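PDB 3T6G: SH2 domain-containing protein 3C from Homo sapiens, which acts as an adapter in cell adhesion and migration signalling, its C-terminal Cdc25-homology domain being closed, unable to perform canonical exchange, and required in that form for BCAR1 interaction. Local coordinates for residues Arg31-Gly36 and Glu301-Val306; Leu285-Gln290 and Ala297-Lys302; Leu115-Thr118 and Glu123-Ala126; Ala154-Gln159 and Lys184-Leu189. The protein carries 2 engineered substitutions. All coordinates share one frame; numbering follows the deposited sequence.

Interaction 1 (Arg31-Gly36 and Glu301-Val306); sequences RPLEVG and EKFDKV
The ring of F303 receives L33 at its edge: CD2 of L33 lies near the ring plane, 3.6 Å from CZ of F303. One face of the same ring is approached by V306 of its own helix, whose CG1 sits 4.3 Å above the plane and offset toward the rim. The ring of W287 also meets F303, with planes inclined at about 70°, while I108 and V112 of helix 93-115 pack against it too. L33 and F303 approach from opposite directions, and both leucine methyls meet the para carbon, CD1 of L33 being 3.8 Å from F303 CZ. CD1 also looks toward V306, 4.3 Å from CG1 of that residue. On the helix side, with chi1 at -130°, off the staggered positions, the ring of F303 reaches the loop although the bond to CB does not point there. L33 is presented by a type II turn running from R31 to E34, in which it takes positive phi. Immediately afterwards E34 caps helix 35-46, its OE2 accepting a weak bond from G36 N and its OE1 a hydrogen bond from L37 N. The contact between loop and helix 296-314 is thus wholly apolar and small; dispersion and burial hold it without fixing a direction, and a backbone hydrogen bond between L33 and L285 anchors the loop beside it.

Interaction 2 (Leu285-Gln290 and Ala297-Lys302); sequences LLWGSQ and ARRYEK
W287, the last residue of helix 279-287, meets R299 and Y300 of helix 296-314. L285 comes first in the segment and turns its side chain to L37 and L38 of helix 35-46. L286 follows, placing CB 3.5 Å above one face of the W287 indole, near its rim, and sending its side chain to I108. The opposite face of W287 belongs to R299. CB of R299 lies 3.6 Å from the centroid of the five-membered ring in a CH-pi contact, and the arginine chain, bent at chi3 (-65°), carries the guanidinium on over the six-membered ring, where CZ stands 4.6 Å from the centroid in a cation-pi pair. The guanidinium plane is turned 79° to the indole, so it stands on edge, with NH2 of R299 3.2 Å above the ring plane. NE1 of W287 donates to O of R299 over 3.0 Å, from above the carbonyl plane rather than along a lone pair. Farther round, CH2 of W287 meets CE1 of Y300 at 3.7 Å, the rings being oblique. G288, with positive phi, then takes the chain out of the helix. Because E101 pairs with R299 NH1, S294 O accepts from its NE and T105 bonds the Y300 hydroxyl, the polar ends of buried R299 and partly exposed Y300 have partners, and the cation is probably steadied by both carboxylate and indole.

Interaction 3 (Leu115-Thr118 and Glu123-Ala126); sequences LGST and ERAA. Engineered in segment 115-118: S117 (natural residue Cys).
An inverse gamma turn centred on S117, in the connection between helix 93-115 and helix 121-140, faces R124 near the start of the second helix. The turn is marked by a weak bond from T118 N to G116 O, 3.0 Å long, and it presents the S117 carbonyl to the arginine. NH1 of R124 donates to S117 O over 3.1 Å at an N-H...O angle of 151°, with the oxygen at the edge of the guanidinium and near its plane. The position of that oxygen is doubtful, since it is modelled too close to R124 CG. S117 is an engineered residue, natively cysteine; its OG, anti to the backbone N (chi1 169°), rests 3.2 Å from R124 CG and 4.1 Å from CB of E123. The arginine chain is bent at chi2 and chi3, with NH1 ending at the loop. Its other nitrogens reach farther parts of the fold: NE bonds T166 OG1, and NH2 forms a salt bridge with E315 OE2, while L314 packs against the side chain. Buried R124 thus links T166 and E315 and, if the S117 oxygen is placed correctly, the loop as well. The neutral carbonyl accepts without changing the charge balance, and the positive charge is probably compensated chiefly by E315.

Interaction 4 (Ala154-Gln159 and Lys184-Leu189); sequences ALDMAQ and KLKPFL
Electrostatic attraction between D156 and K186 is the principal link here, and a long one: OD1 of D156 lies 3.9 Å from NZ of K186, enough for a salt bridge but loose. NZ also has a second, weak ion pair with E182, one turn back along its own helix, so the ammonium probably feels two carboxylates, neither closely. Van der Waals contact accompanies the pairing, because CE of K186 is 3.6 Å from OD1 of D156, slightly nearer than the charged nitrogen. The two side chains cross at about a right angle. CG of D156 stands anti to its own N (chi1 -169°), whereas the lysine runs extended beyond CG, the CA atoms of D156 and K186 being 9.4 Å apart. Backbone bonding shapes the two supports. M157 N bonds A154 O over 3.3 Å where one helix gives way to the next, with M157 as N-cap of helix 158-161; helix 175-193 is kinked at P187, which lacks an amide hydrogen. Apolar packing lies nearby, where L185 and L189 touch M152 and L155 meets helix 121-140. The arrangement is a surface ion pair reaching from the junction of helices 145-155 and 158-161 to helix 175-193, within the all-helical Cdc25-homology domain.

Burial and chemistry change together across the four contacts. Interaction 2 is the buried one and combines a hydrogen bond, a cation-pi pair and aromatic packing; interaction 1, its neighbour on helix 296-314, is partly buried and purely apolar. The two touch directly, P32 packing against the backbone of L286 and W287. Interaction 3 is also partly buried but local, joining a loop to the helix that follows it, and relies on an arginine. Interaction 4 lies at the surface and rests on a loose ion pair, yet D304 OD1 and Q159 NE2 tie its first segment to interaction 1. Interactions 3 and 4 meet only by packing, of L115 against Q159.

Interaction 1 (Arg31-Gly36 and Glu301-Val306)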
loop_
_atom_site.group_PDB
_atom_site.type_symbol
_atom_site.label_atom_id
_atom_site.label_comp_id
_atom_site.label_asym_id
_atom_site.label_seq_id
_atom_site.Cartn_x
_atom_site.Cartn_y
_atom_site.Cartn_z
ATOM N N ARG A 31 12.010 1.711 27.483
ATOM C CA ARG A 31 11.693 0.286 27.476
ATOM C C ARG A 31 10.476 0.048 26.592
ATOM O O ARG A 31 9.695 0.972 26.354
ATOM C CB ARG A 31 11.419 -0.216 28.900
ATOM C CG ARG A 31 12.668 -0.621 29.670
ATOM C CD ARG A 31 13.704 -1.237 28.724
ATOM N NE ARG A 31 14.169 -2.557 29.153
ATOM C CZ ARG A 31 15.015 -3.318 28.457
ATOM N NH1 ARG A 31 15.498 -2.896 27.290
ATOM N NH2 ARG A 31 15.380 -4.505 28.926
ATOM N N PRO A 32 10.306 -1.188 26.091
ATOM C CA PRO A 32 9.115 -1.381 25.254
ATOM C C PRO A 32 7.866 -1.516 26.115
ATOM O O PRO A 32 7.932 -2.117 27.183
ATOM C CB PRO A 32 9.416 -2.674 24.463
ATOM C CG PRO A 32 10.460 -3.402 25.258
ATOM C CD PRO A 32 11.120 -2.412 26.225
ATOM N N LEU A 33 6.761 -0.929 25.670
ATOM C CA LEU A 33 5.478 -1.071 26.357
ATOM C C LEU A 33 5.492 -0.563 27.811
ATOM O O LEU A 33 4.848 -1.135 28.687
ATOM C CB LEU A 33 4.981 -2.528 26.281
ATOM C CG LEU A 33 4.834 -3.146 24.878
ATOM C CD1 LEU A 33 4.366 -4.588 24.950
ATOM C CD2 LEU A 33 3.892 -2.345 23.978
ATOM N N GLU A 34 6.221 0.520 28.059
ATOM C CA GLU A 34 6.211 1.147 29.373
ATOM C C GLU A 34 4.773 1.508 29.775
ATOM O O GLU A 34 4.039 2.138 29.006
ATOM C CB GLU A 34 7.119 2.383 29.387
ATOM C CG GLU A 34 7.440 2.938 30.797
ATOM C CD GLU A 34 6.305 3.769 31.412
ATOM O OE1 GLU A 34 5.643 4.518 30.662
ATOM O OE2 GLU A 34 6.075 3.675 32.645
ATOM N N VAL A 35 4.373 1.112 30.982
ATOM C CA VAL A 35 2.974 1.241 31.388
ATOM C C VAL A 35 2.471 2.676 31.419
ATOM O O VAL A 35 1.370 2.961 30.932
ATOM C CB VAL A 35 2.690 0.558 32.740
ATOM C CG1 VAL A 35 3.146 -0.899 32.691
ATOM C CG2 VAL A 35 3.367 1.306 33.874
ATOM N N GLY A 36 3.267 3.576 31.989
ATOM C CA GLY A 36 2.887 4.976 32.045
ATOM C C GLY A 36 2.552 5.473 30.652
ATOM O O GLY A 36 1.548 6.159 30.440
ATOM N N GLU A 301 7.107 -10.782 14.303
ATOM C CA GLU A 301 7.014 -12.126 14.860
ATOM C C GLU A 301 6.809 -12.040 16.364
ATOM O O GLU A 301 5.911 -12.665 16.913
ATOM C CB GLU A 301 8.297 -12.924 14.600
ATOM C CG GLU A 301 8.638 -13.168 13.138
ATOM C CD GLU A 301 10.078 -13.655 12.938
ATOM O OE1 GLU A 301 10.997 -13.114 13.599
ATOM O OE2 GLU A 301 10.289 -14.581 12.122
ATOM N N LYS A 302 7.651 -11.263 17.037
ATOM C CA LYS A 302 7.630 -11.239 18.494
ATOM C C LYS A 302 6.350 -10.615 19.036
ATOM O O LYS A 302 5.873 -10.987 20.106
ATOM C CB LYS A 302 8.866 -10.528 19.057
ATOM C CG LYS A 302 10.201 -11.030 18.481
ATOM C CD LYS A 302 10.421 -12.536 18.714
ATOM C CE LYS A 302 11.773 -13.040 18.168
ATOM N NZ LYS A 302 11.837 -13.120 16.673
ATOM N N PHE A 303 5.779 -9.674 18.300
ATOM C CA PHE A 303 4.579 -9.028 18.800
ATOM C C PHE A 303 3.346 -9.880 18.590
ATOM O O PHE A 303 2.369 -9.767 19.331
ATOM C CB PHE A 303 4.382 -7.637 18.198
ATOM C CG PHE A 303 4.116 -6.586 19.233
ATOM C CD1 PHE A 303 5.171 -5.886 19.815
ATOM C CD2 PHE A 303 2.821 -6.318 19.652
ATOM C CE1 PHE A 303 4.937 -4.925 20.789
ATOM C CE2 PHE A 303 2.581 -5.366 20.631
ATOM C CZ PHE A 303 3.639 -4.670 21.201
ATOM N N ASP A 304 3.385 -10.734 17.576
ATOM C CA ASP A 304 2.224 -11.550 17.278
ATOM C C ASP A 304 1.999 -12.446 18.469
ATOM O O ASP A 304 0.864 -12.748 18.826
ATOM C CB ASP A 304 2.445 -12.383 16.030
ATOM C CG ASP A 304 1.260 -13.248 15.702
ATOM O OD1 ASP A 304 0.284 -12.712 15.134
ATOM O OD2 ASP A 304 1.304 -14.460 16.018
ATOM N N LYS A 305 3.093 -12.848 19.103
ATOM C CA LYS A 305 2.999 -13.668 20.300
ATOM C C LYS A 305 2.535 -12.830 21.510
ATOM O O LYS A 305 1.762 -13.313 22.358
ATOM C CB LYS A 305 4.336 -14.382 20.570
ATOM C CG LYS A 305 5.161 -13.801 21.722
ATOM C CD LYS A 305 4.540 -14.132 23.092
ATOM C CE LYS A 305 5.358 -13.576 24.258
ATOM N NZ LYS A 305 4.765 -13.954 25.571
ATOM N N VAL A 306 2.993 -11.579 21.581
ATOM C CA VAL A 306 2.672 -10.721 22.717
ATOM C C VAL A 306 1.192 -10.424 22.764
ATOM O O VAL A 306 0.581 -10.432 23.827
ATOM C CB VAL A 306 3.424 -9.408 22.664
ATOM C CG1 VAL A 306 2.807 -8.417 23.627
ATOM C CG2 VAL A 306 4.872 -9.650 23.016
#

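Interaction 2 (Leu285-Gln290 and Ala297-Lys302)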
loop_
_atom_site.group_PDB
_atom_site.type_symbol
_atom_site.label_atom_id
_atom_site.label_comp_id
_atom_site.label_asym_id
_atom_site.label_seq_id
_atom_site.Cartn_x
_atom_site.Cartn_y
_atom_site.Cartn_z
ATOM N N LEU A 285 7.609 3.107 21.002
ATOM C CA LEU A 285 6.633 2.674 21.999
ATOM C C LEU A 285 6.587 1.162 22.076
ATOM O O LEU A 285 6.775 0.575 23.125
ATOM C CB LEU A 285 5.245 3.177 21.625
ATOM C CG LEU A 285 4.087 2.602 22.429
ATOM C CD1 LEU A 285 4.221 3.022 23.868
ATOM C CD2 LEU A 285 2.775 3.092 21.840
ATOM N N LEU A 286 6.323 0.537 20.941
ATOM C CA LEU A 286 6.108 -0.899 20.882
ATOM C C LEU A 286 7.377 -1.699 21.180
ATOM O O LEU A 286 7.380 -2.620 21.992
ATOM C CB LEU A 286 5.539 -1.249 19.509
ATOM C CG LEU A 286 4.139 -0.645 19.333
ATOM C CD1 LEU A 286 3.647 -0.727 17.908
ATOM C CD2 LEU A 286 3.152 -1.319 20.278
ATOM N N TRP A 287 8.474 -1.340 20.542
ATOM C CA TRP A 287 9.650 -2.189 20.643
ATOM C C TRP A 287 10.760 -1.639 21.529
ATOM O O TRP A 287 11.737 -2.338 21.802
ATOM C CB TRP A 287 10.145 -2.572 19.244
ATOM C CG TRP A 287 9.109 -3.393 18.491
ATOM C CD1 TRP A 287 8.857 -4.733 18.637
ATOM C CD2 TRP A 287 8.175 -2.918 17.505
ATOM N NE1 TRP A 287 7.832 -5.115 17.801
ATOM C CE2 TRP A 287 7.397 -4.019 17.095
ATOM C CE3 TRP A 287 7.929 -1.669 16.923
ATOM C CZ2 TRP A 287 6.394 -3.913 16.136
ATOM C CZ3 TRP A 287 6.924 -1.563 15.969
ATOM C CH2 TRP A 287 6.177 -2.680 15.580
ATOM N N GLY A 288 10.590 -0.407 22.008
ATOM C CA GLY A 288 11.604 0.245 22.828
ATOM C C GLY A 288 12.808 0.644 21.981
ATOM O O GLY A 288 12.971 0.155 20.863
ATOM N N SER A 289 13.649 1.543 22.486
ATOM C CA SER A 289 14.907 1.830 21.800
ATOM C C SER A 289 15.678 0.522 21.769
ATOM O O SER A 289 15.464 -0.355 22.607
ATOM C CB SER A 289 15.709 2.932 22.502
ATOM O OG SER A 289 16.092 2.551 23.814
ATOM N N GLN A 290 16.564 0.377 20.800
ATOM C CA GLN A 290 17.200 -0.916 20.582
ATOM C C GLN A 290 16.222 -1.792 19.802
ATOM O O GLN A 290 16.374 -1.979 18.589
ATOM C CB GLN A 290 17.575 -1.587 21.913
ATOM C CG GLN A 290 18.384 -0.711 22.891
ATOM C CD GLN A 290 19.804 -0.390 22.408
ATOM O OE1 GLN A 290 20.328 -1.024 21.488
ATOM N NE2 GLN A 290 20.427 0.601 23.037
ATOM N N ALA A 297 10.565 -8.299 10.323
ATOM C CA ALA A 297 10.099 -9.678 10.489
ATOM C C ALA A 297 10.149 -10.082 11.953
ATOM O O ALA A 297 9.184 -10.607 12.489
ATOM C CB ALA A 297 10.920 -10.659 9.643
ATOM N N ARG A 298 11.285 -9.834 12.587
ATOM C CA ARG A 298 11.489 -10.173 13.992
ATOM C C ARG A 298 10.589 -9.334 14.901
ATOM O O ARG A 298 9.948 -9.867 15.805
ATOM C CB ARG A 298 12.963 -9.973 14.358
ATOM C CG ARG A 298 13.460 -10.771 15.553
ATOM C CD ARG A 298 14.950 -11.075 15.391
ATOM N NE ARG A 298 15.601 -11.461 16.642
ATOM C CZ ARG A 298 16.894 -11.761 16.744
ATOM N NH1 ARG A 298 17.670 -11.727 15.667
ATOM N NH2 ARG A 298 17.410 -12.099 17.919
ATOM N N ARG A 299 10.532 -8.025 14.666
ATOM C CA ARG A 299 9.674 -7.165 15.473
ATOM C C ARG A 299 8.234 -7.670 15.401
ATOM O O ARG A 299 7.529 -7.716 16.413
ATOM C CB ARG A 299 9.772 -5.690 15.035
ATOM C CG ARG A 299 11.060 -4.987 15.492
ATOM C CD ARG A 299 11.114 -3.502 15.143
ATOM N NE ARG A 299 11.140 -3.226 13.704
ATOM C CZ ARG A 299 10.071 -2.856 13.002
ATOM N NH1 ARG A 299 10.162 -2.617 11.705
ATOM N NH2 ARG A 299 8.895 -2.723 13.600
ATOM N N TYR A 300 7.813 -8.068 14.202
ATOM C CA TYR A 300 6.432 -8.471 13.976
ATOM C C TYR A 300 6.163 -9.868 14.512
ATOM O O TYR A 300 5.116 -10.107 15.113
ATOM C CB TYR A 300 6.051 -8.366 12.495
ATOM C CG TYR A 300 5.811 -6.946 12.009
ATOM C CD1 TYR A 300 5.998 -5.847 12.850
ATOM C CD2 TYR A 300 5.384 -6.703 10.713
ATOM C CE1 TYR A 300 5.762 -4.542 12.397
ATOM C CE2 TYR A 300 5.147 -5.411 10.250
ATOM C CZ TYR A 300 5.332 -4.331 11.093
ATOM O OH TYR A 300 5.099 -3.049 10.619
ATOM N N GLU A 301 7.107 -10.782 14.303
ATOM C CA GLU A 301 7.014 -12.126 14.860
ATOM C C GLU A 301 6.809 -12.040 16.364
ATOM O O GLU A 301 5.911 -12.665 16.913
ATOM C CB GLU A 301 8.297 -12.924 14.600
ATOM C CG GLU A 301 8.638 -13.168 13.138
ATOM C CD GLU A 301 10.078 -13.655 12.938
ATOM O OE1 GLU A 301 10.997 -13.114 13.599
ATOM O OE2 GLU A 301 10.289 -14.581 12.122
ATOM N N LYS A 302 7.651 -11.263 17.037
ATOM C CA LYS A 302 7.630 -11.239 18.494
ATOM C C LYS A 302 6.350 -10.615 19.036
ATOM O O LYS A 302 5.873 -10.987 20.106
ATOM C CB LYS A 302 8.866 -10.528 19.057
ATOM C CG LYS A 302 10.201 -11.030 18.481
ATOM C CD LYS A 302 10.421 -12.536 18.714
ATOM C CE LYS A 302 11.773 -13.040 18.168
ATOM N NZ LYS A 302 11.837 -13.120 16.673
#

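Interaction 3 (Leu115-Thr118 and Glu123-Ala126)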
loop_
_atom_site.group_PDB
_atom_site.type_symbol
_atom_site.label_atom_id
_atom_site.label_comp_id
_atom_site.label_asym_id
_atom_site.label_seq_id
_atom_site.Cartn_x
_atom_site.Cartn_y
_atom_site.Cartn_z
ATOM N N LEU A 115 -6.387 -4.365 23.770
ATOM C CA LEU A 115 -6.061 -5.408 24.733
ATOM C C LEU A 115 -5.518 -4.800 26.015
ATOM O O LEU A 115 -5.327 -5.500 27.007
ATOM C CB LEU A 115 -5.069 -6.388 24.142
ATOM C CG LEU A 115 -5.574 -6.997 22.828
ATOM C CD1 LEU A 115 -4.419 -7.516 21.925
ATOM C CD2 LEU A 115 -6.585 -8.093 23.125
ATOM N N GLY A 116 -5.264 -3.493 25.988
ATOM C CA GLY A 116 -4.825 -2.787 27.176
ATOM C C GLY A 116 -6.009 -2.321 28.003
ATOM O O GLY A 116 -5.861 -1.883 29.152
ATOM N N SER A 117 -7.194 -2.412 27.407
ATOM C CA SER A 117 -8.429 -2.046 28.086
ATOM C C SER A 117 -8.908 -3.204 28.982
ATOM O O SER A 117 -9.820 -3.963 28.629
ATOM C CB SER A 117 -9.499 -1.668 27.063
ATOM O OG SER A 117 -10.772 -1.550 27.684
ATOM N N THR A 118 -8.272 -3.327 30.144
ATOM C CA THR A 118 -8.452 -4.481 31.007
ATOM C C THR A 118 -9.574 -4.317 32.032
ATOM O O THR A 118 -9.745 -5.163 32.888
ATOM C CB THR A 118 -7.153 -4.813 31.769
ATOM O OG1 THR A 118 -6.684 -3.636 32.443
ATOM C CG2 THR A 118 -6.079 -5.320 30.810
ATOM N N GLU A 123 -16.177 -2.286 29.090
ATOM C CA GLU A 123 -15.377 -1.131 28.658
ATOM C C GLU A 123 -14.712 -1.380 27.316
ATOM O O GLU A 123 -14.743 -0.518 26.425
ATOM C CB GLU A 123 -14.268 -0.815 29.659
ATOM C CG GLU A 123 -14.725 -0.150 30.931
ATOM C CD GLU A 123 -13.585 0.002 31.912
ATOM O OE1 GLU A 123 -12.485 0.450 31.481
ATOM O OE2 GLU A 123 -13.791 -0.353 33.104
ATOM N N ARG A 124 -14.074 -2.546 27.201
ATOM C CA ARG A 124 -13.462 -2.972 25.955
ATOM C C ARG A 124 -14.424 -2.898 24.769
ATOM O O ARG A 124 -14.050 -2.398 23.707
ATOM C CB ARG A 124 -12.937 -4.380 26.089
ATOM C CG ARG A 124 -11.486 -4.454 26.433
ATOM C CD ARG A 124 -10.905 -5.670 25.758
ATOM N NE ARG A 124 -11.693 -6.842 26.084
ATOM C CZ ARG A 124 -11.757 -7.359 27.307
ATOM N NH1 ARG A 124 -11.071 -6.795 28.293
ATOM N NH2 ARG A 124 -12.492 -8.444 27.537
ATOM N N ALA A 125 -15.652 -3.386 24.940
ATOM C CA ALA A 125 -16.640 -3.313 23.870
ATOM C C ALA A 125 -16.823 -1.882 23.400
ATOM O O ALA A 125 -16.848 -1.617 22.203
ATOM C CB ALA A 125 -18.002 -3.911 24.313
ATOM N N ALA A 126 -16.953 -0.963 24.347
ATOM C CA ALA A 126 -17.119 0.461 24.035
ATOM C C ALA A 126 -15.912 1.039 23.283
ATOM O O ALA A 126 -16.059 1.822 22.349
ATOM C CB ALA A 126 -17.374 1.240 25.308
#

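Interaction 4 (Ala154-Gln159 and Lys184-Leu189)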
loop_
_atom_site.group_PDB
_atom_site.type_symbol
_atom_site.label_atom_id
_atom_site.label_comp_id
_atom_site.label_asym_id
_atom_site.label_seq_id
_atom_site.Cartn_x
_atom_site.Cartn_y
_atom_site.Cartn_z
ATOM N N ALA A 154 -6.660 -3.956 12.339
ATOM C CA ALA A 154 -6.642 -4.153 13.798
ATOM C C ALA A 154 -7.845 -4.992 14.303
ATOM O O ALA A 154 -7.690 -5.913 15.114
ATOM C CB ALA A 154 -6.635 -2.829 14.487
ATOM N N LEU A 155 -9.028 -4.653 13.798
ATOM C CA LEU A 155 -10.283 -5.213 14.248
ATOM C C LEU A 155 -10.403 -6.661 13.838
ATOM O O LEU A 155 -11.306 -7.353 14.275
ATOM C CB LEU A 155 -11.447 -4.407 13.661
ATOM C CG LEU A 155 -11.531 -2.977 14.209
ATOM C CD1 LEU A 155 -12.604 -2.202 13.487
ATOM C CD2 LEU A 155 -11.796 -2.980 15.722
ATOM N N ASP A 156 -9.470 -7.107 13.003
ATOM C CA ASP A 156 -9.557 -8.413 12.373
ATOM C C ASP A 156 -8.353 -9.283 12.729
ATOM O O ASP A 156 -8.261 -10.427 12.295
ATOM C CB ASP A 156 -9.702 -8.268 10.855
ATOM C CG ASP A 156 -10.062 -9.597 10.153
ATOM O OD1 ASP A 156 -11.267 -9.948 10.075
ATOM O OD2 ASP A 156 -9.139 -10.287 9.660
ATOM N N MET A 157 -7.419 -8.766 13.518
ATOM C CA MET A 157 -6.343 -9.642 13.963
ATOM C C MET A 157 -6.980 -10.784 14.730
ATOM O O MET A 157 -7.979 -10.587 15.419
ATOM C CB MET A 157 -5.358 -8.914 14.855
ATOM C CG MET A 157 -4.601 -7.842 14.155
ATOM S SD MET A 157 -3.369 -7.213 15.289
ATOM C CE MET A 157 -2.541 -6.047 14.215
ATOM N N ALA A 158 -6.426 -11.984 14.608
ATOM C CA ALA A 158 -7.013 -13.112 15.318
ATOM C C ALA A 158 -7.130 -12.756 16.793
ATOM O O ALA A 158 -8.109 -13.102 17.455
ATOM C CB ALA A 158 -6.180 -14.386 15.130
ATOM N N GLN A 159 -6.137 -12.034 17.300
ATOM C CA GLN A 159 -6.060 -11.765 18.729
ATOM C C GLN A 159 -7.195 -10.858 19.222
ATOM O O GLN A 159 -7.510 -10.837 20.418
ATOM C CB GLN A 159 -4.699 -11.169 19.087
ATOM C CG GLN A 159 -3.548 -12.141 18.995
ATOM C CD GLN A 159 -2.861 -12.111 17.635
ATOM O OE1 GLN A 159 -3.484 -11.840 16.603
ATOM N NE2 GLN A 159 -1.563 -12.394 17.633
ATOM N N LYS A 184 -21.323 -3.402 6.538
ATOM C CA LYS A 184 -20.964 -2.270 5.682
ATOM C C LYS A 184 -19.472 -2.194 5.428
ATOM O O LYS A 184 -19.026 -2.267 4.288
ATOM C CB LYS A 184 -21.453 -0.953 6.286
ATOM C CG LYS A 184 -22.970 -0.877 6.462
ATOM C CD LYS A 184 -23.704 -0.851 5.131
ATOM C CE LYS A 184 -25.206 -0.965 5.330
ATOM N NZ LYS A 184 -25.900 -1.377 4.069
ATOM N N LEU A 185 -18.709 -2.062 6.506
ATOM C CA LEU A 185 -17.289 -1.812 6.410
ATOM C C LEU A 185 -16.512 -2.993 5.891
ATOM O O LEU A 185 -15.676 -2.845 4.991
ATOM C CB LEU A 185 -16.730 -1.414 7.774
ATOM C CG LEU A 185 -17.394 -0.172 8.334
ATOM C CD1 LEU A 185 -16.733 0.249 9.648
ATOM C CD2 LEU A 185 -17.333 0.924 7.278
ATOM N N LYS A 186 -16.755 -4.151 6.494
ATOM C CA LYS A 186 -15.993 -5.359 6.184
ATOM C C LYS A 186 -16.055 -5.744 4.705
ATOM O O LYS A 186 -15.018 -6.033 4.081
ATOM C CB LYS A 186 -16.457 -6.528 7.048
ATOM C CG LYS A 186 -15.310 -7.260 7.702
ATOM C CD LYS A 186 -15.799 -8.242 8.725
ATOM C CE LYS A 186 -14.644 -9.011 9.322
ATOM N NZ LYS A 186 -15.124 -9.856 10.452
ATOM N N PRO A 187 -17.270 -5.746 4.144
ATOM C CA PRO A 187 -17.516 -6.125 2.747
ATOM C C PRO A 187 -17.110 -5.029 1.763
ATOM O O PRO A 187 -16.899 -5.302 0.581
ATOM C CB PRO A 187 -19.035 -6.363 2.698
ATOM C CG PRO A 187 -19.469 -6.486 4.161
ATOM C CD PRO A 187 -18.513 -5.605 4.917
ATOM N N PHE A 188 -17.016 -3.797 2.242
ATOM C CA PHE A 188 -16.500 -2.706 1.422
ATOM C C PHE A 188 -15.028 -2.970 1.172
ATOM O O PHE A 188 -14.548 -2.946 0.044
ATOM C CB PHE A 188 -16.657 -1.388 2.163
ATOM C CG PHE A 188 -16.150 -0.189 1.405
ATOM C CD1 PHE A 188 -16.861 0.324 0.334
ATOM C CD2 PHE A 188 -14.982 0.449 1.792
ATOM C CE1 PHE A 188 -16.404 1.439 -0.348
ATOM C CE2 PHE A 188 -14.522 1.575 1.118
ATOM C CZ PHE A 188 -15.232 2.068 0.050
ATOM N N LEU A 189 -14.326 -3.239 2.256
ATOM C CA LEU A 189 -12.913 -3.529 2.199
ATOM C C LEU A 189 -12.643 -4.771 1.351
ATOM O O LEU A 189 -11.610 -4.878 0.690
ATOM C CB LEU A 189 -12.403 -3.741 3.612
ATOM C CG LEU A 189 -10.916 -3.985 3.756
ATOM C CD1 LEU A 189 -10.107 -2.833 3.184
ATOM C CD2 LEU A 189 -10.582 -4.249 5.204
#